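Local coordinates for putative branched chain amino acid ABC transporter, periplasmic amino acid-binding protein (Brucella ovis, PDB 4XFK), which probably captures branched-chain and related amino acids in the periplasm as the binding-protein component of an ABC-type amino-acid transport system, at residues A[35-38]-A[39-43]; A[134-138]-A[139-143]; A[147-151]-A[152-156]; A[221-224]-A[225-228]; A[301-304]-A[305-308]. The protein carries 1 engineered substitution. All coordinates share one frame; numbering follows the deposited sequence.

Contact 1 (A[35-38]-A[39-43]); sequences VLYQ and LGKIN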
# COMPACT_ATOMS: atom_id res chain seq x y z
N VAL A 35 -9.55 3.66 6.87
CA VAL A 35 -9.27 4.66 7.89
C VAL A 35 -10.47 4.83 8.83
O VAL A 35 -10.31 4.84 10.06
CB VAL A 35 -8.85 6.00 7.24
CG1 VAL A 35 -8.76 7.12 8.28
CG2 VAL A 35 -7.51 5.82 6.52
N LEU A 36 -11.67 4.93 8.27
CA LEU A 36 -12.86 5.04 9.12
C LEU A 36 -13.05 3.77 9.93
O LEU A 36 -13.47 3.82 11.08
CB LEU A 36 -14.10 5.35 8.29
CG LEU A 36 -14.09 6.75 7.66
CD1 LEU A 36 -15.39 7.03 6.93
CD2 LEU A 36 -13.83 7.81 8.71
N TYR A 37 -12.74 2.62 9.34
CA TYR A 37 -12.85 1.36 10.09
C TYR A 37 -11.94 1.37 11.32
O TYR A 37 -12.39 1.14 12.44
CB TYR A 37 -12.53 0.16 9.19
CG TYR A 37 -12.45 -1.16 9.93
CD1 TYR A 37 -13.58 -1.96 10.08
CD2 TYR A 37 -11.25 -1.63 10.44
CE1 TYR A 37 -13.51 -3.18 10.75
CE2 TYR A 37 -11.16 -2.84 11.10
CZ TYR A 37 -12.30 -3.61 11.26
OH TYR A 37 -12.20 -4.82 11.92
N GLN A 38 -10.65 1.63 11.13
CA GLN A 38 -9.71 1.46 12.24
C GLN A 38 -9.71 2.63 13.22
O GLN A 38 -9.63 2.43 14.43
CB GLN A 38 -8.31 1.12 11.75
CG GLN A 38 -7.41 0.65 12.89
CD GLN A 38 -7.97 -0.57 13.63
OE1 GLN A 38 -8.52 -1.48 13.02
NE2 GLN A 38 -7.80 -0.60 14.94
N LEU A 39 -9.79 3.86 12.71
CA LEU A 39 -9.98 4.98 13.63
C LEU A 39 -11.33 4.85 14.33
O LEU A 39 -11.49 5.27 15.48
CB LEU A 39 -9.87 6.33 12.92
CG LEU A 39 -8.51 6.68 12.34
CD1 LEU A 39 -8.52 8.10 11.82
CD2 LEU A 39 -7.40 6.51 13.36
N GLY A 40 -12.30 4.22 13.66
CA GLY A 40 -13.57 3.92 14.30
C GLY A 40 -13.38 2.99 15.49
O GLY A 40 -14.02 3.20 16.53
N LYS A 41 -12.52 1.99 15.37
CA LYS A 41 -12.24 1.10 16.51
C LYS A 41 -11.60 1.88 17.66
O LYS A 41 -11.94 1.68 18.82
CB LYS A 41 -11.33 -0.06 16.12
CG LYS A 41 -11.87 -0.98 15.03
CD LYS A 41 -13.15 -1.69 15.44
CE LYS A 41 -13.58 -2.67 14.34
NZ LYS A 41 -14.89 -3.35 14.62
N ILE A 42 -10.65 2.75 17.33
CA ILE A 42 -10.02 3.56 18.37
C ILE A 42 -11.05 4.45 19.05
O ILE A 42 -11.08 4.56 20.28
CB ILE A 42 -8.83 4.39 17.85
CG1 ILE A 42 -7.78 3.47 17.21
CG2 ILE A 42 -8.21 5.20 18.99
CD1 ILE A 42 -6.62 4.21 16.57
N ASN A 43 -11.92 5.07 18.27
CA ASN A 43 -12.96 5.91 18.84
C ASN A 43 -13.99 5.14 19.69
O ASN A 43 -14.43 5.64 20.73
CB ASN A 43 -13.63 6.78 17.77
CG ASN A 43 -12.84 8.04 17.50
OD1 ASN A 43 -12.12 8.50 18.39
ND2 ASN A 43 -12.96 8.60 16.31
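The carbonyl oxygen of Val35 receives the amide of Leu39 at 2.9 Å (Leu39 N to Val35 O), one of four i to i+4 bonds that bind 35-38 to 39-43 along an unbroken helix. The next bond is less straight: Gly40 N reaches Leu36 O at 2.9 Å from well above the carbonyl plane, with an N-H...O angle of 132°. Beside the first of these bonds the Val35 and Leu39 side chains lie alongside each other and point the same way, with Val35 CG1 3.7 Å from Leu39 CD1.

On another flank Lys41 reaches back to the ring of Tyr37. A chi1 of 173° puts Tyr37 CG beside its carbonyl carbon, so that the ring comes back toward Lys41, which bends at chi2 and then runs straight, bringing CE to 3.5 Å from Tyr37 CZ in an oblique approach. Lys41 NZ (salt bridge) and Tyr37 OH (hydrogen bond) both use Asp283 OD2, which pins the two side chains to one atom. Gln38 crosses Lys41 at about a right angle, its NE2 3.8 Å from Lys41 CB, and its OE1 makes a weak hydrogen bond to Gln304. Leu36 and Leu39 touch Ile55 of strand 54-59, as expected of the connecting helix in a right-handed beta-alpha-beta crossover, here made by strand 13-18, helix 26-44 and strand 54-59.

Contact 2 (A[134-138]-A[139-143]); sequences FSPNA and AIRFK. Engineered in segment 139-143: Arg141 (natural residue His).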
# COMPACT_ATOMS: atom_id res chain seq x y z
N PHE A 134 3.54 2.53 6.45
CA PHE A 134 2.93 1.34 7.04
C PHE A 134 2.63 0.23 6.03
O PHE A 134 2.21 -0.88 6.41
CB PHE A 134 1.66 1.73 7.81
CG PHE A 134 1.94 2.63 8.97
CD1 PHE A 134 2.24 2.10 10.22
CD2 PHE A 134 1.95 4.00 8.81
CE1 PHE A 134 2.50 2.93 11.30
CE2 PHE A 134 2.22 4.84 9.88
CZ PHE A 134 2.50 4.30 11.13
N SER A 135 2.88 0.52 4.77
CA SER A 135 2.56 -0.37 3.67
C SER A 135 3.83 -0.99 3.09
O SER A 135 4.95 -0.64 3.48
CB SER A 135 1.86 0.44 2.58
OG SER A 135 2.77 1.38 2.03
N PRO A 136 3.67 -1.92 2.13
CA PRO A 136 4.86 -2.32 1.36
C PRO A 136 5.43 -1.16 0.55
O PRO A 136 4.89 -0.04 0.51
CB PRO A 136 4.32 -3.40 0.41
CG PRO A 136 3.10 -3.93 1.11
CD PRO A 136 2.49 -2.73 1.77
N ASN A 137 6.56 -1.44 -0.08
CA ASN A 137 7.15 -0.55 -1.07
C ASN A 137 7.52 -1.40 -2.29
O ASN A 137 7.34 -2.62 -2.27
CB ASN A 137 8.35 0.21 -0.48
CG ASN A 137 9.45 -0.71 -0.00
OD1 ASN A 137 9.87 -1.62 -0.73
ND2 ASN A 137 9.91 -0.50 1.23
N ALA A 138 8.04 -0.77 -3.34
CA ALA A 138 8.31 -1.50 -4.57
C ALA A 138 9.23 -2.70 -4.37
O ALA A 138 9.04 -3.75 -4.98
CB ALA A 138 8.90 -0.57 -5.62
N ALA A 139 10.22 -2.53 -3.51
CA ALA A 139 11.19 -3.60 -3.27
C ALA A 139 10.54 -4.79 -2.58
O ALA A 139 10.73 -5.94 -2.97
CB ALA A 139 12.38 -3.08 -2.46
N ILE A 140 9.75 -4.52 -1.55
CA ILE A 140 9.07 -5.58 -0.83
C ILE A 140 8.08 -6.30 -1.74
O ILE A 140 8.04 -7.54 -1.78
CB ILE A 140 8.35 -5.03 0.42
CG1 ILE A 140 9.36 -4.43 1.41
CG2 ILE A 140 7.51 -6.12 1.07
CD1 ILE A 140 8.72 -3.66 2.57
N ARG A 141 7.26 -5.53 -2.47
CA ARG A 141 6.28 -6.12 -3.38
C ARG A 141 6.92 -7.09 -4.37
O ARG A 141 6.46 -8.23 -4.54
CB ARG A 141 5.54 -5.05 -4.18
CG ARG A 141 4.57 -4.17 -3.39
CD ARG A 141 3.31 -4.89 -2.94
NE ARG A 141 2.37 -3.90 -2.44
CZ ARG A 141 1.16 -4.19 -1.97
NH1 ARG A 141 0.72 -5.44 -1.96
NH2 ARG A 141 0.38 -3.22 -1.50
N PHE A 142 7.97 -6.63 -5.04
CA PHE A 142 8.44 -7.37 -6.21
C PHE A 142 9.48 -8.44 -5.92
O PHE A 142 9.54 -9.43 -6.64
CB PHE A 142 8.71 -6.45 -7.40
CG PHE A 142 7.42 -5.96 -7.99
CD1 PHE A 142 6.75 -6.73 -8.93
CD2 PHE A 142 6.80 -4.83 -7.47
CE1 PHE A 142 5.52 -6.33 -9.41
CE2 PHE A 142 5.55 -4.43 -7.94
CZ PHE A 142 4.91 -5.19 -8.90
N LYS A 143 10.22 -8.30 -4.83
CA LYS A 143 11.03 -9.39 -4.33
C LYS A 143 10.13 -10.54 -3.89
O LYS A 143 10.31 -11.69 -4.29
CB LYS A 143 11.87 -8.94 -3.14
CG LYS A 143 12.46 -10.10 -2.36
CD LYS A 143 13.04 -9.67 -1.01
CE LYS A 143 11.96 -9.41 0.04
NZ LYS A 143 11.47 -8.00 0.05
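With chi1 at 60°, Asn137 sets CG between its own backbone N and carbonyl carbon and turns OD1 back over the start of the helix, while Arg141, bent at chi2 (-71°), folds its guanidinium across Pro136. Asn137 OD1 accepts from Ile140 N at 3.0 Å, the donor tilted out of the amide carbonyl plane. This is an N-cap bond: Asn137 is the residue just before helix 138-152 and covers one of its first amides. Its carbonyl opens the helical bonding: Asn137 O takes Arg141 N at 2.9 Å, nearly straight (N-H...O 176°). The Asn137 amide lies across the Ile140 branch, with ND2 3.6 Å from Ile140 CD1, and that nitrogen is held by Asp387.

Arg141 is an engineered residue, histidine in the natural sequence. Pro136 CG sits over one face of its guanidinium, offset toward the rim and 3.6 Å from CZ of Arg141, and Pro136 CB is 3.5 Å from Arg141 NE. The salt bridge from Arg141 NE to Glu118 and the bond from NH1 to Ser265 O help fix the rotation of the group. Farther along, Ala138 O meets the Phe142 ring at its edge, 3.5 Å from Phe142 CD2, and both residues pack on helix 167-184.

Contact 3 (A[147-151]-A[152-156]); sequences QGMKD and KGILG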
# COMPACT_ATOMS: atom_id res chain seq x y z
N GLN A 147 9.98 -14.18 -5.64
CA GLN A 147 10.52 -15.27 -4.83
C GLN A 147 9.45 -16.30 -4.49
O GLN A 147 9.73 -17.50 -4.49
CB GLN A 147 11.18 -14.74 -3.56
CG GLN A 147 11.89 -15.81 -2.76
CD GLN A 147 13.09 -16.37 -3.50
OE1 GLN A 147 13.89 -15.62 -4.05
NE2 GLN A 147 13.21 -17.69 -3.52
N GLY A 148 8.24 -15.85 -4.19
CA GLY A 148 7.14 -16.75 -3.91
C GLY A 148 6.83 -17.65 -5.09
O GLY A 148 6.67 -18.86 -4.95
N MET A 149 6.76 -17.06 -6.28
CA MET A 149 6.57 -17.84 -7.50
C MET A 149 7.71 -18.85 -7.70
O MET A 149 7.46 -20.02 -8.05
CB MET A 149 6.45 -16.93 -8.72
CG MET A 149 5.20 -16.08 -8.67
SD MET A 149 5.08 -14.89 -10.01
CE MET A 149 4.77 -16.00 -11.39
N LYS A 150 8.94 -18.42 -7.46
CA LYS A 150 10.10 -19.31 -7.54
C LYS A 150 9.98 -20.48 -6.57
O LYS A 150 10.22 -21.63 -6.94
CB LYS A 150 11.39 -18.53 -7.30
CG LYS A 150 12.65 -19.38 -7.39
CD LYS A 150 13.87 -18.50 -7.22
CE LYS A 150 15.17 -19.29 -7.33
NZ LYS A 150 16.34 -18.37 -7.44
N ASP A 151 9.60 -20.20 -5.32
CA ASP A 151 9.46 -21.24 -4.30
C ASP A 151 8.39 -22.27 -4.69
O ASP A 151 8.49 -23.45 -4.36
CB ASP A 151 9.10 -20.63 -2.94
CG ASP A 151 10.23 -19.80 -2.33
OD1 ASP A 151 11.37 -19.84 -2.83
OD2 ASP A 151 9.97 -19.10 -1.33
N LYS A 152 7.36 -21.80 -5.40
CA LYS A 152 6.24 -22.65 -5.79
C LYS A 152 6.53 -23.39 -7.10
O LYS A 152 5.85 -24.35 -7.44
CB LYS A 152 4.95 -21.82 -5.91
CG LYS A 152 3.69 -22.63 -6.19
CD LYS A 152 2.48 -21.75 -6.42
CE LYS A 152 1.31 -22.54 -7.00
NZ LYS A 152 0.94 -23.71 -6.15
N GLY A 153 7.55 -22.95 -7.82
CA GLY A 153 7.92 -23.57 -9.08
C GLY A 153 7.11 -23.08 -10.27
O GLY A 153 7.02 -23.77 -11.29
N ILE A 154 6.55 -21.88 -10.15
CA ILE A 154 5.71 -21.33 -11.21
C ILE A 154 6.27 -20.05 -11.84
O ILE A 154 5.56 -19.31 -12.51
CB ILE A 154 4.26 -21.07 -10.73
CG1 ILE A 154 4.24 -20.03 -9.59
CG2 ILE A 154 3.61 -22.38 -10.30
CD1 ILE A 154 2.83 -19.55 -9.24
N LEU A 155 7.56 -19.81 -11.61
CA LEU A 155 8.26 -18.70 -12.25
C LEU A 155 9.10 -19.20 -13.43
O LEU A 155 10.14 -19.85 -13.25
CB LEU A 155 9.17 -18.00 -11.24
CG LEU A 155 9.91 -16.75 -11.72
CD1 LEU A 155 8.94 -15.59 -11.94
CD2 LEU A 155 11.00 -16.37 -10.73
N GLY A 156 8.67 -18.90 -14.65
CA GLY A 156 9.42 -19.27 -15.84
C GLY A 156 10.65 -18.39 -16.04
O GLY A 156 10.86 -17.43 -15.30
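Gly153, with phi 84°, ends helix 138-152 in a Schellman motif, whose reversal returns the chain along the last helical turn. Met149 O is the focus: Ile154 N reaches it at 2.9 Å with an N-H...O angle of 161°, while Lys152 N and Gly153 N add weak bonds. Lys152 N keeps its helical bond to Gly148 O at 3.1 Å, and Gly153 N also meets Lys150 O at 3.1 Å, from far above the carbonyl plane.

The reversal carries Ile154 and Leu155 back onto Met149. The Met149 and Ile154 side chains cross at about a right angle, CB of Met149 lying 3.9 Å from CG1 of Ile154; that branch is placed between the isoleucine's backbone N and carbonyl carbon (chi1 62°). Leu155 CB lies equally near, 3.9 Å from Met149 CB, and the methionine's bent end brings CE to 3.6 Å from Ile154 O. These apolar groups continue onto the sheet: Met149 and Leu155 touch Thr215, and Ile154 rests on Ile263.

Around the outer surface the contacts are polar. Gln147 NE2 gives a hydrogen bond to Asp151 OD1 at 2.9 Å on the syn side, though tilted out of the carboxylate plane, and Lys150 NZ bonds to Ile183 O. The chemistry is thus split: apolar side chains of the reversed chain anchor the helix end to the sheet, polar links lie outside, and the bond from Ile154 N, one residue beyond helical spacing, satisfies that amide and closes the end.

Contact 4 (A[221-224]-A[225-228]); sequences WSND and LLLL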
# COMPACT_ATOMS: atom_id res chain seq x y z
N TRP A 221 -2.33 -0.23 -11.49
CA TRP A 221 -3.53 -0.24 -10.68
C TRP A 221 -4.54 0.68 -11.34
O TRP A 221 -4.24 1.33 -12.34
CB TRP A 221 -3.22 0.23 -9.25
CG TRP A 221 -2.53 1.56 -9.16
CD1 TRP A 221 -1.21 1.81 -9.43
CD2 TRP A 221 -3.10 2.80 -8.74
NE1 TRP A 221 -0.94 3.14 -9.21
CE2 TRP A 221 -2.08 3.77 -8.79
CE3 TRP A 221 -4.38 3.19 -8.32
CZ2 TRP A 221 -2.29 5.10 -8.44
CZ3 TRP A 221 -4.59 4.52 -7.98
CH2 TRP A 221 -3.55 5.46 -8.04
N SER A 222 -5.74 0.72 -10.77
CA SER A 222 -6.85 1.46 -11.39
C SER A 222 -7.03 0.98 -12.84
O SER A 222 -6.81 -0.20 -13.15
CB SER A 222 -6.62 2.98 -11.31
OG SER A 222 -7.76 3.71 -11.71
N ASN A 223 -7.42 1.88 -13.73
CA ASN A 223 -7.65 1.51 -15.13
C ASN A 223 -6.43 0.90 -15.82
O ASN A 223 -6.58 0.06 -16.71
CB ASN A 223 -8.16 2.71 -15.91
CG ASN A 223 -9.41 3.28 -15.31
OD1 ASN A 223 -9.46 4.46 -14.93
ND2 ASN A 223 -10.42 2.44 -15.18
N ASP A 224 -5.24 1.30 -15.40
CA ASP A 224 -4.02 0.81 -16.02
C ASP A 224 -3.80 -0.68 -15.76
O ASP A 224 -3.02 -1.31 -16.47
CB ASP A 224 -2.81 1.61 -15.55
CG ASP A 224 -2.75 2.98 -16.18
OD1 ASP A 224 -3.44 3.22 -17.20
OD2 ASP A 224 -1.99 3.82 -15.67
N LEU A 225 -4.43 -1.24 -14.72
CA LEU A 225 -4.48 -2.69 -14.58
C LEU A 225 -5.82 -3.27 -15.06
O LEU A 225 -5.83 -4.27 -15.76
CB LEU A 225 -4.12 -3.18 -13.17
CG LEU A 225 -3.94 -4.70 -13.02
CD1 LEU A 225 -2.96 -5.26 -14.05
CD2 LEU A 225 -3.47 -5.04 -11.61
N LEU A 226 -6.93 -2.63 -14.71
CA LEU A 226 -8.25 -3.12 -15.11
C LEU A 226 -8.36 -3.31 -16.63
O LEU A 226 -8.82 -4.35 -17.11
CB LEU A 226 -9.35 -2.17 -14.62
CG LEU A 226 -9.58 -2.07 -13.11
CD1 LEU A 226 -10.37 -0.81 -12.74
CD2 LEU A 226 -10.31 -3.31 -12.60
N LEU A 227 -7.93 -2.30 -17.39
CA LEU A 227 -8.08 -2.35 -18.84
C LEU A 227 -6.98 -3.19 -19.49
O LEU A 227 -7.17 -3.74 -20.57
CB LEU A 227 -8.11 -0.94 -19.44
CG LEU A 227 -9.28 -0.06 -18.99
CD1 LEU A 227 -9.21 1.29 -19.68
CD2 LEU A 227 -10.63 -0.76 -19.23
N LEU A 228 -5.84 -3.28 -18.82
CA LEU A 228 -4.77 -4.17 -19.26
C LEU A 228 -5.24 -5.63 -19.15
O LEU A 228 -5.04 -6.42 -20.08
CB LEU A 228 -3.51 -3.93 -18.43
CG LEU A 228 -2.31 -4.83 -18.71
CD1 LEU A 228 -1.91 -4.83 -20.19
CD2 LEU A 228 -1.12 -4.42 -17.83
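The first turn of helix 223-235, which follows strand 215-218 in a beta-alpha-beta unit, is built here on the carbonyl oxygen of Ser222. Ser222 holds the N-cap position, but its hydroxyl makes no capping bond. Its O accepts two amides: Leu226 N at 2.9 Å, almost straight (178°) and in the carbonyl plane, and Leu225 N at 3.0 Å from above that plane. Leu227 N follows with a bond of 2.8 Å to Asn223 O.

The leucine carbons lie close against the carbonyl oxygens of the preceding turn. Leu226 CG is anti to its carbonyl carbon (chi1 -67°), a turn that brings CG to 3.3 Å from Ser222 O, beside the bond made by its own amide. Leu227 repeats this one residue on, with CB 3.3 Å from Asn223 O, and Leu228 CB lies 3.3 Å from Asp224 O. Two side chains of 221-224 have polar partners beyond the helix turn: Asp224 OD2 accepts from Asn196 N, and Trp221 NE1 bonds to Tyr166 OH, with the indole near a bound acetate.

Leu225 and Leu226 pack on Asn251 of helix 251-255, whereas Leu228 reaches Ile162 and Trp221 reaches Gln164, both on strand 158-164.

Contact 5 (A[301-304]-A[305-308]); sequences FGLQ and LFGE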
# COMPACT_ATOMS: atom_id res chain seq x y z
N PHE A 301 -3.85 -2.24 9.30
CA PHE A 301 -2.81 -2.77 10.17
C PHE A 301 -1.87 -1.64 10.63
O PHE A 301 -1.42 -1.61 11.77
CB PHE A 301 -2.01 -3.90 9.49
CG PHE A 301 -2.84 -5.09 9.05
CD1 PHE A 301 -4.11 -5.32 9.56
CD2 PHE A 301 -2.35 -5.98 8.10
CE1 PHE A 301 -4.87 -6.41 9.14
CE2 PHE A 301 -3.10 -7.08 7.69
CZ PHE A 301 -4.36 -7.28 8.20
N GLY A 302 -1.60 -0.71 9.73
CA GLY A 302 -0.80 0.44 10.08
C GLY A 302 -1.46 1.26 11.17
O GLY A 302 -0.80 1.69 12.12
N LEU A 303 -2.76 1.46 11.05
CA LEU A 303 -3.48 2.22 12.07
C LEU A 303 -3.63 1.43 13.36
O LEU A 303 -3.76 2.02 14.43
CB LEU A 303 -4.82 2.73 11.55
CG LEU A 303 -4.72 3.82 10.49
CD1 LEU A 303 -6.09 4.12 9.87
CD2 LEU A 303 -4.13 5.09 11.09
N GLN A 304 -3.57 0.09 13.29
CA GLN A 304 -3.48 -0.71 14.51
C GLN A 304 -2.15 -0.49 15.22
O GLN A 304 -2.12 -0.36 16.45
CB GLN A 304 -3.70 -2.20 14.22
CG GLN A 304 -5.13 -2.51 13.82
CD GLN A 304 -5.42 -3.99 13.66
OE1 GLN A 304 -4.52 -4.82 13.79
NE2 GLN A 304 -6.67 -4.32 13.36
N LEU A 305 -1.06 -0.41 14.47
CA LEU A 305 0.22 -0.10 15.09
C LEU A 305 0.21 1.31 15.68
O LEU A 305 0.68 1.53 16.78
CB LEU A 305 1.38 -0.26 14.10
CG LEU A 305 2.76 -0.05 14.72
CD1 LEU A 305 3.04 -1.12 15.77
CD2 LEU A 305 3.84 -0.05 13.67
N PHE A 306 -0.35 2.26 14.93
CA PHE A 306 -0.51 3.62 15.40
C PHE A 306 -1.32 3.66 16.70
O PHE A 306 -0.95 4.34 17.65
CB PHE A 306 -1.18 4.47 14.31
CG PHE A 306 -1.51 5.86 14.74
CD1 PHE A 306 -0.50 6.78 15.05
CD2 PHE A 306 -2.83 6.27 14.84
CE1 PHE A 306 -0.82 8.07 15.45
CE2 PHE A 306 -3.14 7.56 15.22
CZ PHE A 306 -2.14 8.45 15.53
N GLY A 307 -2.42 2.91 16.75
CA GLY A 307 -3.23 2.86 17.95
C GLY A 307 -2.47 2.30 19.14
O GLY A 307 -2.65 2.74 20.28
N GLU A 308 -1.62 1.32 18.88
CA GLU A 308 -0.78 0.76 19.93
C GLU A 308 0.20 1.81 20.45
O GLU A 308 0.40 1.94 21.65
CB GLU A 308 -0.06 -0.49 19.42
CG GLU A 308 1.02 -1.02 20.35
CD GLU A 308 0.48 -1.64 21.62
OE1 GLU A 308 -0.75 -1.87 21.72
OE2 GLU A 308 1.30 -1.91 22.53
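Leu303 and Phe306 point to the same flank of the helix and meet at an angle: Leu303 CD2 comes 4.1 Å from Phe306 CD2, approaching the ring obliquely. The two chains leave the backbone differently. Leu303 has CG beside its backbone N, whereas Phe306 has CG beside its carbonyl carbon (chi1 175°), and with these settings the end of Leu303 comes back to the ring. Leu305 is turned like Phe306, and its end likewise leads away from 301-304; its CB still lies 3.5 Å from Gly302 O.

Beneath the side chains run four regular i to i+4 bonds. Leu303 O receives Gly307 N at 2.8 Å, and Gly302 O receives Phe306 N at 2.9 Å with an N-H...O angle of 166°. Glu308 N closes the series on Gln304 O at 3.0 Å, and its bent side chain reaches Asn312, one turn further along the same helix, by a weak hydrogen bond.

Helix 296-312 is held on several flanks. Leu303 packs against Val35 and Gln38 of helix 26-44; Phe301 meets the ring of Phe280 with the planes at about 55°; and Leu305 settles on Val334 of strand 333-336 and on Tyr341 and Met343 of strand 339-343.

Contacts 2 and 5 are buried, whereas contacts 1 and 4 are partly buried and contact 3 has the most exposed residues. Contacts 1 and 5 touch, with centres 10 Å apart, so helices 26-44 and 296-312 pack through Val35, Gln38 and Leu303. Contacts 2 and 3 share helix 138-152 and mark its two ends, one a side-chain N-cap and the other a glycine Schellman turn. Contact 4 also starts a helix, but its serine N-cap side chain makes no capping bond. Phe134 links contact 2 to contact 5 by packing on Gly302. Mid-helix contacts 1 and 5 rely on i to i+4 backbone bonding, as largely does contact 4, while contact 2 adds a cap and contact 3 a reversal.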